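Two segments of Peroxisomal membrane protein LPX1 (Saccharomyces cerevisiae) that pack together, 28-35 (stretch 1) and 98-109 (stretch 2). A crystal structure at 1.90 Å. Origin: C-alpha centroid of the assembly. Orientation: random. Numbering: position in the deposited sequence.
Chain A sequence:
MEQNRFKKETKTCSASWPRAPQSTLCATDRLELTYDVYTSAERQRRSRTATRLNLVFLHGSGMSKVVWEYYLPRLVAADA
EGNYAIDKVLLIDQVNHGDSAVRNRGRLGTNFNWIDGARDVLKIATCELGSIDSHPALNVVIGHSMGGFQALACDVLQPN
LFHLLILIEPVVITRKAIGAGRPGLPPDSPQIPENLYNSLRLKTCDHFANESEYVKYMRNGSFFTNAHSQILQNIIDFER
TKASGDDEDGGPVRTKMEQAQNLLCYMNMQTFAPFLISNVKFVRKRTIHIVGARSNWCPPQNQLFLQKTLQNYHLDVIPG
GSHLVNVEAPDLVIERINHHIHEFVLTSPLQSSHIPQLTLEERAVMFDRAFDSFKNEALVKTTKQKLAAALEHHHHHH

Stretch 1 (28-35) TDRLELTY
Stretch 2 98-109: GDSAVRNRGRLG

A single carboxylate, that of Glu32, is gripped by two arginines of the other segment, Arg103 from the helix and Arg107 from the loop that follows it. Arg103 meets it with two hydrogen bonds, NH2 to Glu32 OE2 at 2.8 Å and NE to Glu32 OE1 at 3.1 Å; Glu32 OE2 lies at the edge of the Arg103 guanidinium, near its plane, as Glu32 OE1 does at Arg107. Arg107 reaches the same OE1 through NH1 at 2.8 Å, with a nearly straight N-H...O angle of 166°, while its NH2 adds a weak bond to Glu32 OE1 at 3.4 Å. Both pairings are salt bridges, and OE1 serves both arginines.

The rotamers bring these groups together. Glu32 points toward stretch 2 with chi1 m, chi2 t and chi3 -67°. Arg107 is extended (m, t, t, chi4 155°), whereas Arg103 is folded (m, m, m, chi4 -157°); both start toward stretch 1.

The backbone of Glu32 is bonded as well. Asn104, the first residue to leave helical phi/psi after the helix that ends at Arg103, has its CA-to-CB bond pointing toward stretch 1 (chi1 -70°, chi2 -36°) and bonds both the N and the O of Glu32: Glu32 N donates to Asn104 OD1 at 2.9 Å, and Asn104 ND2 donates to Glu32 O at 2.7 Å. Asn104 OD1 also accepts from Arg107 NH1 at 3.1 Å, which ties the amide to the salt-bridge cluster. Two residues further along, Thr34 N donates to Ser100 OG at 2.9 Å and 176°, with Ser100 chi1 at m.

Stretch 1 is extended, phi from -69° to -133° and psi from 130° to 164° over Asp29 to Thr34. It runs against the sequence direction of stretch 2: CA atoms of Asp29 and Arg107 lie 6.1 Å apart, those of Leu31 and Asn104 6.0 Å, and those of Thr34 and Ser100 5.0 Å. In stretch 2, Arg103 N to Asp99 O (3.0 Å) and Asn104 N to Ser100 O (2.9 Å) close helical turns. The chain then turns through Gly106, phi 86° and psi -14°, where a CB would jam against the carbonyl O of Arg105; Arg107 N bonds Asn104 O at 2.8 Å.

Van der Waals contacts complete the interface. Leu31 (m, t) starts sideways, but its end comes nearer, placing CD2 3.4 Å from Arg107 CB and in apolar contact, 3.8 Å, with Leu108 CD2; Leu108 (m, t) starts away and likewise brings its end back. Thr34, chi1 m, packs CG2 3.9 Å from Asp99 CB and OG1 3.6 Å from Arg103 CG. Arg30 and Leu33 point away, yet Arg30 O lies 3.4 Å from Arg107 CD. Arg30 NH1 donates to Asp29 O within its own stretch at 3.0 Å. The two segments bury 595 Å² between them, both sides summed.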

# COMPACT_ATOMS: atom_id res chain seq x y z
N THR A 28 -3.23 -20.03 7.66
CA THR A 28 -4.63 -19.68 7.68
C THR A 28 -5.12 -18.78 8.79
O THR A 28 -6.30 -18.42 8.79
CB THR A 28 -5.49 -20.89 7.69
OG1 THR A 28 -5.20 -21.67 8.87
CG2 THR A 28 -5.23 -21.70 6.38
N ASP A 29 -4.24 -18.39 9.72
CA ASP A 29 -4.63 -17.43 10.78
C ASP A 29 -4.85 -16.06 10.18
O ASP A 29 -4.20 -15.72 9.22
CB ASP A 29 -3.52 -17.30 11.77
CG ASP A 29 -3.39 -18.60 12.66
OD1 ASP A 29 -4.34 -19.42 12.81
OD2 ASP A 29 -2.28 -18.77 13.19
N ARG A 30 -5.72 -15.27 10.78
CA ARG A 30 -5.89 -13.89 10.30
C ARG A 30 -5.86 -13.03 11.54
O ARG A 30 -6.60 -13.26 12.50
CB ARG A 30 -7.23 -13.68 9.57
CG ARG A 30 -7.33 -14.37 8.26
CD ARG A 30 -6.34 -13.83 7.21
NE ARG A 30 -6.45 -14.54 5.91
CZ ARG A 30 -5.76 -15.58 5.53
NH1 ARG A 30 -4.87 -16.16 6.34
NH2 ARG A 30 -5.93 -16.05 4.31
N LEU A 31 -5.04 -12.02 11.50
CA LEU A 31 -4.93 -11.10 12.62
C LEU A 31 -5.97 -10.00 12.58
O LEU A 31 -6.59 -9.68 11.55
CB LEU A 31 -3.50 -10.49 12.64
CG LEU A 31 -2.34 -11.52 12.73
CD1 LEU A 31 -0.96 -10.68 12.64
CD2 LEU A 31 -2.44 -12.43 14.00
N GLU A 32 -6.18 -9.44 13.75
CA GLU A 32 -7.08 -8.30 13.96
C GLU A 32 -6.28 -7.15 14.53
O GLU A 32 -5.22 -7.31 15.20
CB GLU A 32 -8.19 -8.68 14.95
CG GLU A 32 -9.18 -9.67 14.30
CD GLU A 32 -10.20 -10.21 15.24
OE1 GLU A 32 -9.82 -10.95 16.14
OE2 GLU A 32 -11.38 -9.94 15.04
N LEU A 33 -6.92 -6.00 14.42
CA LEU A 33 -6.47 -4.75 15.02
C LEU A 33 -7.53 -4.12 15.87
O LEU A 33 -8.67 -4.16 15.48
CB LEU A 33 -6.17 -3.74 13.90
CG LEU A 33 -5.06 -4.07 12.88
CD1 LEU A 33 -5.30 -3.35 11.51
CD2 LEU A 33 -3.76 -3.74 13.66
N THR A 34 -7.16 -3.64 17.04
CA THR A 34 -8.08 -2.85 17.92
C THR A 34 -7.52 -1.45 18.02
O THR A 34 -6.28 -1.28 18.14
CB THR A 34 -8.16 -3.43 19.34
OG1 THR A 34 -8.71 -4.74 19.24
CG2 THR A 34 -9.06 -2.57 20.23
N TYR A 35 -8.37 -0.45 17.90
CA TYR A 35 -7.93 0.91 17.99
C TYR A 35 -9.02 1.74 18.66
O TYR A 35 -10.19 1.35 18.67
CB TYR A 35 -7.59 1.52 16.62
CG TYR A 35 -8.72 1.49 15.61
CD1 TYR A 35 -9.00 0.34 14.89
CD2 TYR A 35 -9.50 2.61 15.34
CE1 TYR A 35 -10.01 0.31 13.95
CE2 TYR A 35 -10.48 2.60 14.39
CZ TYR A 35 -10.75 1.45 13.72
OH TYR A 35 -11.73 1.41 12.77
N GLY A 98 -0.72 -4.34 23.13
CA GLY A 98 -1.96 -3.77 23.69
C GLY A 98 -3.14 -4.69 23.46
O GLY A 98 -3.05 -5.90 23.63
N ASP A 99 -4.27 -4.08 23.09
CA ASP A 99 -5.55 -4.81 22.99
C ASP A 99 -5.52 -5.64 21.75
O ASP A 99 -6.23 -6.67 21.68
CB ASP A 99 -6.73 -3.84 23.04
CG ASP A 99 -6.95 -3.25 24.44
OD1 ASP A 99 -6.71 -3.92 25.46
OD2 ASP A 99 -7.39 -2.09 24.51
N SER A 100 -4.69 -5.24 20.76
CA SER A 100 -4.61 -6.03 19.56
C SER A 100 -3.94 -7.36 19.86
O SER A 100 -4.45 -8.40 19.45
CB SER A 100 -3.81 -5.31 18.49
OG SER A 100 -4.54 -4.15 18.06
N ALA A 101 -2.91 -7.32 20.72
CA ALA A 101 -2.24 -8.56 21.13
C ALA A 101 -3.17 -9.50 21.83
O ALA A 101 -3.11 -10.70 21.65
CB ALA A 101 -0.99 -8.27 22.06
N VAL A 102 -4.02 -8.95 22.70
CA VAL A 102 -5.00 -9.76 23.39
C VAL A 102 -5.92 -10.44 22.35
O VAL A 102 -6.18 -11.64 22.46
CB VAL A 102 -5.76 -8.91 24.47
CG1 VAL A 102 -6.95 -9.69 25.16
CG2 VAL A 102 -4.72 -8.33 25.57
N ARG A 103 -6.44 -9.68 21.40
CA ARG A 103 -7.35 -10.28 20.38
C ARG A 103 -6.64 -11.41 19.59
O ARG A 103 -7.29 -12.37 19.23
CB ARG A 103 -7.77 -9.30 19.30
CG ARG A 103 -8.88 -8.31 19.57
CD ARG A 103 -10.24 -8.83 19.68
NE ARG A 103 -10.96 -9.21 18.47
CZ ARG A 103 -12.31 -9.27 18.42
NH1 ARG A 103 -13.01 -8.85 19.45
NH2 ARG A 103 -12.98 -9.65 17.35
N ASN A 104 -5.34 -11.20 19.34
CA ASN A 104 -4.51 -12.03 18.50
C ASN A 104 -3.77 -13.15 19.30
O ASN A 104 -2.99 -13.92 18.71
CB ASN A 104 -3.50 -11.18 17.77
CG ASN A 104 -4.16 -10.31 16.72
OD1 ASN A 104 -5.11 -10.77 16.11
ND2 ASN A 104 -3.64 -9.13 16.48
N ARG A 105 -4.16 -13.35 20.56
CA ARG A 105 -3.55 -14.42 21.34
C ARG A 105 -3.59 -15.74 20.63
O ARG A 105 -4.64 -16.24 20.22
CB ARG A 105 -4.18 -14.54 22.76
CG ARG A 105 -3.88 -13.27 23.58
CD ARG A 105 -2.48 -13.27 24.30
NE ARG A 105 -2.47 -12.68 25.67
CZ ARG A 105 -1.88 -11.51 26.02
NH1 ARG A 105 -1.27 -10.73 25.11
NH2 ARG A 105 -1.93 -11.11 27.31
N GLY A 106 -2.41 -16.37 20.51
CA GLY A 106 -2.27 -17.68 19.86
C GLY A 106 -2.07 -17.61 18.32
O GLY A 106 -1.80 -18.62 17.74
N ARG A 107 -2.32 -16.46 17.70
CA ARG A 107 -2.19 -16.29 16.26
C ARG A 107 -0.88 -15.72 15.79
O ARG A 107 -0.57 -15.85 14.60
CB ARG A 107 -3.22 -15.30 15.72
CG ARG A 107 -4.66 -15.67 15.98
CD ARG A 107 -5.57 -14.50 15.49
NE ARG A 107 -6.97 -14.82 15.88
CZ ARG A 107 -7.90 -13.88 16.05
NH1 ARG A 107 -7.60 -12.58 15.88
NH2 ARG A 107 -9.12 -14.23 16.44
N LEU A 108 -0.16 -15.05 16.69
CA LEU A 108 1.05 -14.32 16.29
C LEU A 108 2.25 -15.26 16.05
O LEU A 108 2.41 -16.24 16.70
CB LEU A 108 1.41 -13.29 17.34
CG LEU A 108 0.43 -12.14 17.59
CD1 LEU A 108 0.83 -11.41 18.92
CD2 LEU A 108 0.27 -11.26 16.32
N GLY A 109 2.99 -15.02 14.97
CA GLY A 109 4.27 -15.71 14.68
C GLY A 109 5.49 -14.86 15.05
O GLY A 109 5.42 -13.91 15.87